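Local coordinates for putative dioxygenase (1H-3-hydroxy-4-oxoquinaldine 2,4-dioxygenase) (Mycobacteroides abscessus subsp. abscessus, PDB 6RA3), which catalyses ring cleavage of the Pseudomonas quinolone signal (PQS) by dioxygen, giving N-octanoylanthranilate and carbon monoxide, on an alpha/beta-hydrolase fold, at residues 146-149 with 150-154; 198-201 with 202-206; 250-253 with 254-257. All blocks are in the same frame, centred on the assembly; numbering follows the deposited sequence.

Contact 1. Residues 146-149 with 150-154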
# COMPACT_ATOMS: atom_id res chain seq x y z
N GLU A 146 12.22 -23.57 14.53
CA GLU A 146 11.95 -24.15 15.84
C GLU A 146 12.08 -23.09 16.92
O GLU A 146 11.18 -22.90 17.74
CB GLU A 146 12.90 -25.31 16.13
CG GLU A 146 12.63 -26.58 15.32
CD GLU A 146 13.53 -27.75 15.75
OE1 GLU A 146 13.84 -27.87 16.96
OE2 GLU A 146 13.93 -28.55 14.87
N GLY A 147 13.21 -22.39 16.94
CA GLY A 147 13.40 -21.33 17.91
C GLY A 147 12.31 -20.27 17.83
O GLY A 147 11.88 -19.74 18.86
N ARG A 148 11.86 -19.95 16.62
CA ARG A 148 10.83 -18.91 16.46
C ARG A 148 9.50 -19.36 17.05
O ARG A 148 8.88 -18.63 17.84
CB ARG A 148 10.67 -18.53 14.99
CG ARG A 148 9.68 -17.39 14.78
CD ARG A 148 9.26 -17.27 13.34
NE ARG A 148 8.71 -18.53 12.85
CZ ARG A 148 8.26 -18.72 11.61
NH1 ARG A 148 8.27 -17.74 10.71
NH2 ARG A 148 7.79 -19.91 11.29
N ASP A 149 9.01 -20.55 16.65
CA ASP A 149 7.76 -21.07 17.21
C ASP A 149 7.84 -21.15 18.74
O ASP A 149 6.85 -20.90 19.43
CB ASP A 149 7.44 -22.45 16.63
CG ASP A 149 7.35 -22.46 15.11
OD1 ASP A 149 7.42 -21.38 14.47
OD2 ASP A 149 7.22 -23.58 14.56
N GLY A 150 9.01 -21.51 19.27
CA GLY A 150 9.17 -21.56 20.72
C GLY A 150 9.03 -20.20 21.38
O GLY A 150 8.34 -20.06 22.40
N LEU A 151 9.70 -19.18 20.83
CA LEU A 151 9.57 -17.84 21.39
C LEU A 151 8.13 -17.36 21.29
O LEU A 151 7.59 -16.77 22.24
CB LEU A 151 10.54 -16.87 20.69
CG LEU A 151 12.00 -16.94 21.17
CD1 LEU A 151 12.94 -16.06 20.33
CD2 LEU A 151 12.14 -16.57 22.66
N VAL A 152 7.46 -17.66 20.17
CA VAL A 152 6.10 -17.19 19.92
C VAL A 152 5.11 -17.82 20.90
O VAL A 152 4.24 -17.14 21.45
CB VAL A 152 5.69 -17.47 18.46
CG1 VAL A 152 4.15 -17.45 18.29
CG2 VAL A 152 6.35 -16.46 17.54
N GLN A 153 5.19 -19.15 21.09
CA GLN A 153 4.24 -19.80 21.99
C GLN A 153 4.33 -19.23 23.41
O GLN A 153 3.30 -19.06 24.07
CB GLN A 153 4.47 -21.31 22.01
CG GLN A 153 3.51 -22.09 21.10
CD GLN A 153 3.22 -21.40 19.77
OE1 GLN A 153 2.08 -20.99 19.50
NE2 GLN A 153 4.24 -21.29 18.92
N SER A 154 5.55 -18.89 23.88
CA SER A 154 5.67 -18.28 25.21
C SER A 154 5.22 -16.81 25.20
O SER A 154 4.80 -16.29 26.24
CB SER A 154 7.11 -18.42 25.73
OG SER A 154 8.05 -17.61 25.04

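Contact 2. Residues 198-201 with 202-206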
# COMPACT_ATOMS: atom_id res chain seq x y z
N MET A 198 18.41 -2.13 32.47
CA MET A 198 18.50 -1.21 33.60
C MET A 198 19.91 -0.66 33.76
O MET A 198 20.09 0.54 34.00
CB MET A 198 18.05 -1.90 34.87
CG MET A 198 16.55 -2.17 34.89
SD MET A 198 15.99 -2.99 36.39
CE MET A 198 14.22 -2.63 36.45
N ARG A 199 20.92 -1.51 33.60
CA ARG A 199 22.29 -1.02 33.62
C ARG A 199 22.54 -0.09 32.43
O ARG A 199 23.22 0.94 32.57
CB ARG A 199 23.27 -2.20 33.64
CG ARG A 199 23.34 -2.88 35.01
CD ARG A 199 24.24 -4.11 35.02
NE ARG A 199 25.65 -3.79 34.80
CZ ARG A 199 26.45 -3.22 35.70
NH1 ARG A 199 25.99 -2.89 36.90
NH2 ARG A 199 27.72 -2.97 35.40
N ARG A 200 21.98 -0.42 31.26
CA ARG A 200 22.08 0.52 30.15
C ARG A 200 21.47 1.87 30.55
O ARG A 200 22.07 2.93 30.30
CB ARG A 200 21.41 -0.05 28.89
CG ARG A 200 21.90 0.60 27.58
CD ARG A 200 21.28 1.98 27.29
NE ARG A 200 21.97 2.68 26.19
CZ ARG A 200 22.88 3.63 26.35
NH1 ARG A 200 23.23 4.04 27.56
NH2 ARG A 200 23.46 4.18 25.28
N MET A 201 20.31 1.85 31.21
CA MET A 201 19.65 3.11 31.62
C MET A 201 20.50 3.92 32.60
O MET A 201 20.56 5.16 32.50
CB MET A 201 18.29 2.82 32.24
CG MET A 201 17.30 2.24 31.26
SD MET A 201 15.67 2.14 31.95
CE MET A 201 15.22 0.43 32.06
N GLU A 202 21.13 3.25 33.58
CA GLU A 202 21.96 3.96 34.54
C GLU A 202 23.20 4.56 33.89
O GLU A 202 23.78 5.51 34.44
CB GLU A 202 22.37 3.03 35.69
CG GLU A 202 21.20 2.37 36.43
CD GLU A 202 21.65 1.53 37.63
OE1 GLU A 202 22.04 2.11 38.66
OE2 GLU A 202 21.62 0.27 37.54
N ALA A 203 23.60 4.06 32.73
CA ALA A 203 24.71 4.64 32.00
C ALA A 203 24.32 5.88 31.19
O ALA A 203 25.20 6.48 30.55
CB ALA A 203 25.32 3.59 31.08
N LEU A 204 23.05 6.30 31.21
CA LEU A 204 22.63 7.46 30.43
C LEU A 204 23.21 8.73 31.01
O LEU A 204 23.08 8.99 32.21
CB LEU A 204 21.10 7.55 30.40
CG LEU A 204 20.38 6.52 29.53
CD1 LEU A 204 18.91 6.45 29.88
CD2 LEU A 204 20.60 6.83 28.04
N ALA A 205 23.85 9.53 30.15
CA ALA A 205 24.38 10.85 30.51
C ALA A 205 23.39 11.66 31.35
O ALA A 205 23.63 11.90 32.54
CB ALA A 205 24.75 11.64 29.25
N GLU A 206 22.29 12.11 30.74
CA GLU A 206 21.23 12.82 31.45
C GLU A 206 19.92 12.06 31.24
O GLU A 206 19.24 12.27 30.22
CB GLU A 206 21.13 14.28 30.99
CG GLU A 206 21.14 14.52 29.47
CD GLU A 206 20.48 15.85 29.08
OE1 GLU A 206 20.30 16.73 29.96
OE2 GLU A 206 20.12 16.00 27.90
O HOH W 1 25.01 5.80 27.77

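Contact 3. Residues 250-253 with 254-257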
# COMPACT_ATOMS: atom_id res chain seq x y z
N ILE A 250 -0.63 -4.29 21.65
CA ILE A 250 -1.64 -4.87 20.78
C ILE A 250 -2.78 -5.47 21.59
O ILE A 250 -3.93 -5.43 21.17
CB ILE A 250 -1.03 -5.96 19.85
CG1 ILE A 250 0.18 -5.42 19.09
CG2 ILE A 250 -2.12 -6.50 18.90
CD1 ILE A 250 0.91 -6.47 18.27
N GLU A 251 -2.43 -6.11 22.71
CA GLU A 251 -3.45 -6.73 23.54
C GLU A 251 -4.28 -5.67 24.27
O GLU A 251 -5.49 -5.84 24.43
CB GLU A 251 -2.81 -7.68 24.55
CG GLU A 251 -3.83 -8.54 25.26
CD GLU A 251 -3.27 -9.26 26.47
OE1 GLU A 251 -2.09 -9.06 26.82
OE2 GLU A 251 -4.04 -10.03 27.07
N LEU A 252 -3.63 -4.58 24.69
CA LEU A 252 -4.27 -3.53 25.49
C LEU A 252 -3.95 -2.14 24.92
O LEU A 252 -3.34 -1.30 25.59
CB LEU A 252 -3.80 -3.64 26.94
CG LEU A 252 -4.24 -4.95 27.58
CD1 LEU A 252 -3.48 -5.15 28.87
CD2 LEU A 252 -5.75 -4.90 27.79
N PRO A 253 -4.38 -1.87 23.68
CA PRO A 253 -3.96 -0.62 23.03
C PRO A 253 -4.40 0.64 23.75
O PRO A 253 -3.60 1.57 23.90
CB PRO A 253 -4.59 -0.73 21.63
CG PRO A 253 -5.75 -1.59 21.81
CD PRO A 253 -5.34 -2.62 22.85
N GLN A 254 -5.65 0.73 24.21
CA GLN A 254 -6.08 1.97 24.86
C GLN A 254 -5.29 2.22 26.15
O GLN A 254 -4.80 3.33 26.40
CB GLN A 254 -7.58 1.92 25.15
CG GLN A 254 -8.04 3.09 26.01
CD GLN A 254 -9.42 3.56 25.63
OE1 GLN A 254 -10.33 2.76 25.38
NE2 GLN A 254 -9.60 4.88 25.57
N GLN A 255 -5.15 1.18 26.98
CA GLN A 255 -4.43 1.34 28.24
C GLN A 255 -3.00 1.79 28.00
O GLN A 255 -2.49 2.70 28.67
CB GLN A 255 -4.49 0.03 29.03
CG GLN A 255 -5.93 -0.46 29.24
CD GLN A 255 -6.03 -1.68 30.16
OE1 GLN A 255 -5.13 -1.95 30.96
NE2 GLN A 255 -7.13 -2.43 30.05
N VAL A 256 -2.33 1.18 27.02
CA VAL A 256 -0.94 1.55 26.80
C VAL A 256 -0.88 2.95 26.23
O VAL A 256 0.02 3.73 26.57
CB VAL A 256 -0.21 0.53 25.90
CG1 VAL A 256 1.19 1.04 25.54
CG2 VAL A 256 -0.07 -0.79 26.61
N ALA A 257 -1.83 3.29 25.35
CA ALA A 257 -1.85 4.64 24.80
C ALA A 257 -2.06 5.64 25.93
O ALA A 257 -1.32 6.63 26.06
CB ALA A 257 -2.93 4.75 23.74

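Contact 1. Residues 146-149 with 150-154
Gln153 reaches back one turn of the alpha-helix 144-156 to Asp149 and grips its carbonyl oxygen twice. The backbone N of Gln153 makes the regular i to i+4 bond to Asp149 O, and the side-chain amide adds a second, Gln153 NE2 to Asp149 O at 2.7 Å. The two donors come from opposite faces of the carbonyl plane, and the hydrogen bond from the side-chain amide is the more bent, with an N-H...O angle of 136°. A sharp bend in the glutamine chain (chi2 40°) folds the amide back over the helix and makes this possible. Val152 carries CG1 anti to its backbone N (chi1 160°), leaving CG2 against Arg148 O at 3.3 Å. Leu151 lays CG 3.6 Å from Gly147 O, where glycine offers only backbone to meet it. Arg148 runs out from the helix, and its NH2 forms a long salt bridge with Asp149 OD1 at 3.5 Å; the same arginine packs on His19 of the second subunit, so this surface helix takes part in the assembly. At the far end of the segment, Ser154 OG donates to Leu151 O, three residues back, at 3.0 Å.

Contact 2. Residues 198-201 with 202-206
Arg200 meets Ala203 and Leu204 at the end of helix 197-202, and its guanidinium is held mainly from helix 99-109: Arg200 NH2 forms salt bridges with Glu104 OE1 and Asp107 OD2, while Trp194 makes a cation-pi contact with the same group. A water links the arginine to its own turn. Arg200 NH1 donates to it in the plane of the guanidinium and at its edge, and the water in turn donates a hydrogen bond to Ala203 O at 2.9 Å.

The backbone closes the helix in steps. Glu202 N bonds to Met198 O in the regular i to i+4 way. Ala203 N is shared between Arg199 O and, weakly, Arg200 O. Leu204 N then turns to Met201 O at 3.0 Å, an i to i+3 bond with an N-H...O angle of 160° although the donor stands well above the carbonyl plane. The helix thus tightens into a 3-10-like turn at its C-terminal end before the chain runs on toward strand 209-214.

Packing follows the same path. Arg200 starts with CG anti to the backbone N (chi1 -158°) and bends at chi2, which swings its head along the chain toward Leu204. There the two side chains cross at about a right angle, with Leu204 CD2 over one guanidinium face, 3.9 Å from Arg200 NH1. The other branch, Leu204 CD1, lies 3.4 Å from Met201 O, and both Met201 and Leu204 rest on Ile210. On the side of helix 221-232, where Glu202 touches Phe229, Glu202 CG comes to 3.2 Å from Met198 O.

The buried arginine ties this helix end to helix 99-109; the two carboxylates probably offset the cost of burying its charge and, with the water, hold the guanidinium's orientation.

Contact 3. Residues 250-253 with 254-257
Leu252 and Val256 make the close side of this turn, where the short helix 248-251 ends and helix 253-266 starts. Val256 N donates to Leu252 O at 3.0 Å, and Val256 CG2 lies 3.5 Å from the same oxygen. With CG1 anti to the backbone N (chi1 172°), CG2 is the methyl left to face back toward that carbonyl. Beyond the turn, Val256 packs on Met118 and Leu120 of strand 116-120 in the central sheet. Ala257 repeats the pattern one residue later: Ala257 N bonds to Pro253 O at 2.9 Å and its CB sits 3.3 Å from that oxygen, while the methyl also meets Tyr44 and Leu45 of helix 42-48.

Leu252 occupies the N-cap position, and the proline after it opens the new helix. Proline suits this first turn because its nitrogen has no hydrogen to offer and none is needed there. In the alpha/beta-hydrolase fold this is the C-terminal helix, packed against the central sheet.

Matters are looser where Gln255 faces Leu252. The glutamine chain is extended beyond CG, and its amide crosses the leucine branches at a slant, a van der Waals contact of amide against methyl groups: Leu252 CD2 is 3.6 Å from Gln255 NE2, and Leu252 CD1 is 4.2 Å from Gln255 OE1. Both side chains also touch Leu241. Gln254, its neighbour on the helix, is exposed to solvent, and its side chain touches Tyr44.

The three contacts follow one another along the chain and do not touch. Contacts 1 and 3 are the nearest pair, with centres 23 Å apart and closest atoms about 10 Å; contacts 1 and 2 are the most distant, their centres 31 Å apart. Contact 1 comes closest to the catalytic centre: the side chain of Leu151 is about 8 Å from those of both His246, the probable proton donor/acceptor, and His97, the probable substrate-binding residue. Contact 3 stands further back, with Leu252 about 11 Å from His246 between side chains, and contact 2 has Arg200 about 11 Å from His97. Contact 1 lies within one helix, whereas contacts 2 and 3 lie at helix ends.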